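Local coordinates for tetratricopeptide TPR_2 repeat protein (Thermobaculum terrenum, PDB 5DJS) that is of unknown function but combines tetratricopeptide repeats with a GT-B-type fold of glycosyl transferase family 41 and binds uridine-5'-diphosphate, at residues R161-G166 and G237-V242; I165-G170 and Y193-Y198. The protein carries 1 engineered substitution. One frame throughout, in Å; residues are numbered along the deposited sequence.

Contact 1: R161-G166 and G237-V242; sequences RRLRIG and GIDILV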
loop_
_atom_site.group_PDB
_atom_site.type_symbol
_atom_site.label_atom_id
_atom_site.label_comp_id
_atom_site.label_asym_id
_atom_site.label_seq_id
_atom_site.Cartn_x
_atom_site.Cartn_y
_atom_site.Cartn_z
ATOM N N ARG A 161 15.159 -21.780 20.878
ATOM C CA ARG A 161 16.376 -21.456 20.097
ATOM C C ARG A 161 16.271 -20.149 19.308
ATOM O O ARG A 161 15.179 -19.599 19.120
ATOM C CB ARG A 161 16.771 -22.595 19.140
ATOM C CG ARG A 161 15.800 -22.861 17.995
ATOM C CD ARG A 161 16.354 -23.859 16.997
ATOM N NE ARG A 161 16.563 -23.238 15.690
ATOM C CZ ARG A 161 15.776 -23.369 14.615
ATOM N NH1 ARG A 161 14.678 -24.118 14.621
ATOM N NH2 ARG A 161 16.113 -22.734 13.498
ATOM N N ARG A 162 17.424 -19.668 18.847
ATOM C CA ARG A 162 17.471 -18.481 18.002
ATOM C C ARG A 162 16.741 -18.787 16.687
ATOM O O ARG A 162 17.017 -19.799 16.038
ATOM C CB ARG A 162 18.922 -18.019 17.760
ATOM C CG ARG A 162 19.066 -16.963 16.662
ATOM C CD ARG A 162 20.119 -15.901 16.934
ATOM N NE ARG A 162 21.266 -15.969 16.029
ATOM C CZ ARG A 162 21.811 -14.942 15.363
ATOM N NH1 ARG A 162 21.340 -13.696 15.451
ATOM N NH2 ARG A 162 22.864 -15.166 14.578
ATOM N N LEU A 163 15.804 -17.911 16.325
ATOM C CA LEU A 163 14.972 -18.069 15.121
ATOM C C LEU A 163 15.504 -17.230 13.968
ATOM O O LEU A 163 16.019 -16.140 14.176
ATOM C CB LEU A 163 13.528 -17.654 15.411
ATOM C CG LEU A 163 12.496 -18.701 15.848
ATOM C CD1 LEU A 163 13.089 -19.935 16.512
ATOM C CD2 LEU A 163 11.469 -18.042 16.758
ATOM N N ARG A 164 15.369 -17.746 12.750
ATOM C CA ARG A 164 15.726 -17.002 11.545
ATOM C C ARG A 164 14.459 -16.469 10.919
ATOM O O ARG A 164 13.549 -17.249 10.616
ATOM C CB ARG A 164 16.430 -17.903 10.551
ATOM C CG ARG A 164 17.807 -18.286 11.004
ATOM C CD ARG A 164 18.361 -19.323 10.074
ATOM N NE ARG A 164 19.760 -19.588 10.370
ATOM C CZ ARG A 164 20.434 -20.659 9.961
ATOM N NH1 ARG A 164 19.861 -21.605 9.213
ATOM N NH2 ARG A 164 21.692 -20.791 10.315
ATOM N N ILE A 165 14.401 -15.150 10.741
ATOM C CA ILE A 165 13.247 -14.485 10.135
ATOM C C ILE A 165 13.612 -13.990 8.746
ATOM O O ILE A 165 14.643 -13.343 8.552
ATOM C CB ILE A 165 12.727 -13.299 10.977
ATOM C CG1 ILE A 165 12.371 -13.760 12.395
ATOM C CG2 ILE A 165 11.484 -12.693 10.333
ATOM C CD1 ILE A 165 12.240 -12.625 13.383
ATOM N N GLY A 166 12.744 -14.300 7.789
ATOM C CA GLY A 166 12.898 -13.868 6.405
ATOM C C GLY A 166 11.788 -12.913 6.018
ATOM O O GLY A 166 10.606 -13.249 6.118
ATOM N N GLY A 237 17.356 -21.847 5.792
ATOM C CA GLY A 237 16.800 -22.452 6.987
ATOM C C GLY A 237 15.847 -21.526 7.709
ATOM O O GLY A 237 15.834 -21.503 8.945
ATOM N N ILE A 238 15.014 -20.808 6.948
ATOM C CA ILE A 238 14.135 -19.780 7.514
ATOM C C ILE A 238 13.013 -20.446 8.301
ATOM O O ILE A 238 12.330 -21.313 7.786
ATOM C CB ILE A 238 13.530 -18.848 6.431
ATOM C CG1 ILE A 238 14.623 -18.161 5.588
ATOM C CG2 ILE A 238 12.629 -17.788 7.048
ATOM C CD1 ILE A 238 15.610 -17.310 6.359
ATOM N N ASP A 239 12.846 -20.029 9.557
ATOM C CA ASP A 239 11.791 -20.564 10.443
ATOM C C ASP A 239 10.483 -19.809 10.299
ATOM O O ASP A 239 9.408 -20.403 10.374
ATOM C CB ASP A 239 12.245 -20.492 11.897
ATOM C CG ASP A 239 13.518 -21.269 12.133
ATOM O OD1 ASP A 239 13.473 -22.519 12.091
ATOM O OD2 ASP A 239 14.570 -20.634 12.340
ATOM N N ILE A 240 10.590 -18.491 10.136
ATOM C CA ILE A 240 9.440 -17.611 9.988
ATOM C C ILE A 240 9.670 -16.768 8.744
ATOM O O ILE A 240 10.622 -15.987 8.698
ATOM C CB ILE A 240 9.268 -16.719 11.233
ATOM C CG1 ILE A 240 9.045 -17.601 12.469
ATOM C CG2 ILE A 240 8.100 -15.756 11.042
ATOM C CD1 ILE A 240 8.964 -16.871 13.789
ATOM N N LEU A 241 8.821 -16.944 7.735
ATOM C CA LEU A 241 8.918 -16.161 6.503
ATOM C C LEU A 241 7.774 -15.175 6.515
ATOM O O LEU A 241 6.636 -15.560 6.803
ATOM C CB LEU A 241 8.843 -17.061 5.279
ATOM C CG LEU A 241 9.336 -16.453 3.964
ATOM C CD1 LEU A 241 10.842 -16.257 3.951
ATOM C CD2 LEU A 241 8.920 -17.349 2.797
ATOM N N VAL A 242 8.078 -13.910 6.224
ATOM C CA VAL A 242 7.099 -12.826 6.327
ATOM C C VAL A 242 6.878 -12.164 4.973
ATOM O O VAL A 242 7.823 -11.689 4.327
ATOM C CB VAL A 242 7.512 -11.755 7.360
ATOM C CG1 VAL A 242 6.357 -10.796 7.630
ATOM C CG2 VAL A 242 7.936 -12.410 8.670
#

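Contact 2: I165-G170 and Y193-Y198; sequences IGYVSG and YEVYCY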
loop_
_atom_site.group_PDB
_atom_site.type_symbol
_atom_site.label_atom_id
_atom_site.label_comp_id
_atom_site.label_asym_id
_atom_site.label_seq_id
_atom_site.Cartn_x
_atom_site.Cartn_y
_atom_site.Cartn_z
ATOM N N ILE A 165 14.401 -15.150 10.741
ATOM C CA ILE A 165 13.247 -14.485 10.135
ATOM C C ILE A 165 13.612 -13.990 8.746
ATOM O O ILE A 165 14.643 -13.343 8.552
ATOM C CB ILE A 165 12.727 -13.299 10.977
ATOM C CG1 ILE A 165 12.371 -13.760 12.395
ATOM C CG2 ILE A 165 11.484 -12.693 10.333
ATOM C CD1 ILE A 165 12.240 -12.625 13.383
ATOM N N GLY A 166 12.744 -14.300 7.789
ATOM C CA GLY A 166 12.898 -13.868 6.405
ATOM C C GLY A 166 11.788 -12.913 6.018
ATOM O O GLY A 166 10.606 -13.249 6.118
ATOM N N TYR A 167 12.176 -11.717 5.593
ATOM C CA TYR A 167 11.240 -10.679 5.134
ATOM C C TYR A 167 11.269 -10.636 3.607
ATOM O O TYR A 167 12.322 -10.361 3.016
ATOM C CB TYR A 167 11.634 -9.315 5.735
ATOM C CG TYR A 167 11.294 -9.213 7.204
ATOM C CD1 TYR A 167 9.969 -9.044 7.615
ATOM C CD2 TYR A 167 12.277 -9.328 8.185
ATOM C CE1 TYR A 167 9.629 -8.971 8.955
ATOM C CE2 TYR A 167 11.948 -9.248 9.538
ATOM C CZ TYR A 167 10.622 -9.070 9.913
ATOM O OH TYR A 167 10.264 -9.004 11.236
ATOM N N VAL A 168 10.131 -10.926 2.973
ATOM C CA VAL A 168 10.053 -11.012 1.513
ATOM C C VAL A 168 9.180 -9.888 0.975
ATOM O O VAL A 168 7.976 -9.849 1.251
ATOM C CB VAL A 168 9.482 -12.369 1.023
ATOM C CG1 VAL A 168 9.786 -12.556 -0.461
ATOM C CG2 VAL A 168 10.041 -13.543 1.831
ATOM N N SER A 169 9.782 -8.990 0.193
ATOM C CA SER A 169 9.057 -7.861 -0.384
ATOM C C SER A 169 9.736 -7.311 -1.612
ATOM O O SER A 169 10.954 -7.372 -1.738
ATOM C CB SER A 169 8.949 -6.726 0.625
ATOM O OG SER A 169 8.062 -5.728 0.153
ATOM N N GLY A 170 8.928 -6.754 -2.506
ATOM C CA GLY A 170 9.419 -6.017 -3.669
ATOM C C GLY A 170 9.292 -4.519 -3.532
ATOM O O GLY A 170 9.412 -3.802 -4.526
ATOM N N TYR A 193 16.884 -13.777 17.502
ATOM C CA TYR A 193 16.399 -13.701 16.115
ATOM C C TYR A 193 17.513 -13.343 15.140
ATOM O O TYR A 193 18.463 -12.672 15.504
ATOM C CB TYR A 193 15.266 -12.676 15.993
ATOM C CG TYR A 193 14.064 -13.009 16.843
ATOM C CD1 TYR A 193 13.097 -13.894 16.390
ATOM C CD2 TYR A 193 13.914 -12.464 18.123
ATOM C CE1 TYR A 193 11.997 -14.223 17.175
ATOM C CE2 TYR A 193 12.822 -12.789 18.924
ATOM C CZ TYR A 193 11.865 -13.667 18.448
ATOM O OH TYR A 193 10.785 -13.994 19.237
ATOM N N GLU A 194 17.398 -13.804 13.900
ATOM C CA GLU A 194 18.343 -13.439 12.843
ATOM C C GLU A 194 17.584 -13.017 11.589
ATOM O O GLU A 194 16.615 -13.669 11.202
ATOM C CB GLU A 194 19.266 -14.608 12.521
ATOM C CG GLU A 194 20.365 -14.240 11.534
ATOM C CD GLU A 194 21.270 -15.395 11.225
ATOM O OE1 GLU A 194 20.908 -16.563 11.549
ATOM O OE2 GLU A 194 22.348 -15.146 10.635
ATOM N N VAL A 195 18.061 -11.964 10.934
ATOM C CA VAL A 195 17.270 -11.257 9.930
ATOM C C VAL A 195 17.809 -11.437 8.504
ATOM O O VAL A 195 18.884 -10.922 8.154
ATOM C CB VAL A 195 17.142 -9.755 10.288
ATOM C CG1 VAL A 195 16.346 -9.008 9.226
ATOM C CG2 VAL A 195 16.462 -9.578 11.644
ATOM N N TYR A 196 17.026 -12.169 7.707
ATOM C CA TYR A 196 17.219 -12.321 6.268
ATOM C C TYR A 196 16.208 -11.416 5.574
ATOM O O TYR A 196 15.047 -11.359 5.972
ATOM C CB TYR A 196 16.960 -13.776 5.845
ATOM C CG TYR A 196 18.022 -14.778 6.280
ATOM C CD1 TYR A 196 18.229 -15.073 7.631
ATOM C CD2 TYR A 196 18.811 -15.447 5.340
ATOM C CE1 TYR A 196 19.193 -15.985 8.032
ATOM C CE2 TYR A 196 19.781 -16.361 5.737
ATOM C CZ TYR A 196 19.967 -16.625 7.087
ATOM O OH TYR A 196 20.921 -17.524 7.510
ATOM N N CYS A 197 16.638 -10.701 4.544
ATOM C CA CYS A 197 15.714 -9.919 3.705
ATOM C C CYS A 197 15.761 -10.477 2.300
ATOM O O CYS A 197 16.821 -10.817 1.824
ATOM C CB CYS A 197 16.096 -8.448 3.697
ATOM S SG CYS A 197 15.521 -7.590 5.170
ATOM N N TYR A 198 14.614 -10.587 1.644
ATOM C CA TYR A 198 14.570 -11.000 0.253
ATOM C C TYR A 198 13.917 -9.866 -0.551
ATOM O O TYR A 198 12.691 -9.671 -0.496
ATOM C CB TYR A 198 13.807 -12.305 0.161
ATOM C CG TYR A 198 14.451 -13.444 0.937
ATOM C CD1 TYR A 198 15.415 -14.275 0.356
ATOM C CD2 TYR A 198 14.085 -13.701 2.255
ATOM C CE1 TYR A 198 15.994 -15.319 1.073
ATOM C CE2 TYR A 198 14.652 -14.746 2.980
ATOM C CZ TYR A 198 15.606 -15.551 2.388
ATOM O OH TYR A 198 16.165 -16.585 3.108
#

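Contact 1: R161-G166 and G237-V242
D239 meets R164 and R161 through successive atoms of its side chain. CB lies 3.7 Å from R164 O, beside the backbone of the opposite strand. CG is anti to the carbonyl carbon of D239 and beside its backbone N (chi1 -59°), which turns the carboxylate back to R164. OD2 accepts from R164 N at 3.0 Å in a nearly straight bond (171° at the hydrogen), using the lone pair that points away from OD1. The same oxygen is 2.9 Å from R161 NH2, the shortest pair of a salt bridge. R161 NH1 and NH2 also give weak bonds to OD1. The two groups meet tip to tip with their planes 68° apart, so the guanidinium does not lie flat against the carboxylate. Meanwhile R164 O takes both D239 N, at 3.1 Å, and I240 N, at 3.2 Å; D239 therefore holds the N-H and the C=O of one residue, just ahead of the regular pairing.

From I240 onward the segments run as parallel neighbours in the six-stranded parallel sheet of a Rossmann-like domain, one half of a GT-B fold. G166 N bonds to I240 O at 2.9 Å and V242 N to G166 O, the alternating pattern of parallel strands. Side chains divide between the faces. On one, I165 CG2 lies alongside V242 CG2 at 3.9 Å, the two side chains pointing the same way, and L163 reaches I240; Y512 and R513 of helix 479-521 touch I165 and L163 there. On the other, I238 CG2 sits 3.6 Å from G166 N and L241 CD1 approaches G166 O, both beside a residue with no side chain. W516 of helix 479-521 packs on R161 and D239.

Contact 2: I165-G170 and Y193-Y198
Five backbone hydrogen bonds join I165-G170 to Y193-Y198, from I165 N to E194 O at 2.7 Å through to S169 N to Y198 O at 3.1 Å. Between these ends Y196 N bonds to I165 O, Y167 N to Y196 O and Y198 N to Y167 O. The residues I165, Y167 and S169 make these bonds, whereas G166 and V168 turn their N-H and C=O groups to strand 240-243 and the residue that follows it, L244. The strands run 20° apart, and they are the two parallel strands of a beta-alpha-beta unit with helix 176-187 between them.

Weaker polar contacts fill in the ladder: G166 CA-H points at Y196 O, with CA 3.3 Å from the oxygen and 150° at the hydrogen.

Apolar contacts separate by face. On that of I165, V195, Y167 and C197, the methyl I165 CD1 reaches Y193 CD1 obliquely at 3.4 Å. V195 CG1 stands at the edge of the Y167 ring, 4.2 Å from CD2, while C197 SG is 4.3 Å from Y167 CB; L181 and V184 of helix 176-187 touch the same tyrosine. On the opposite face, CG of Y198 is anti to its carbonyl carbon (chi1 -61°), and the ring leans back along the neighbouring strand, its edge toward G166: CE2 is 3.9 Å from G166 CA. The V168 methyl CG2 meets that ring obliquely, 4.1 Å from CD2. L229 and L232 of helix 226-236 pack against Y198.

The chemistry implies a buried parallel pair whose ring carbons pack between strand and helix layers, while the phenol oxygens are satisfied beyond the strands: Y167 OH by two hydrogen bonds, to Y512 and H188, and Y198 OH by one to D236.

How the contacts relate
Contacts 1 and 2 lie on opposite edges of strand 163-169 and share I165 and G166; their centres are 8 Å apart. The shared strand is thus flanked by 240-243 and 193-199, and the order 2-1-3 means that the chain leaves 163-169 for the edge strand 193-199 and then crosses back past it to 240-243, on the other side. Further bonds tie the two contacts: L163 O to E194 N at 2.7 Å and V242 O to V168 N at 2.8 Å, both probable. Their side chains also meet, I238 CD1 lying 3.5 Å from Y196 CG. The uridine-5'-diphosphate pocket, lined by residues such as F336, R338 and T423 near the second parallel sheet, includes no residue of either contact.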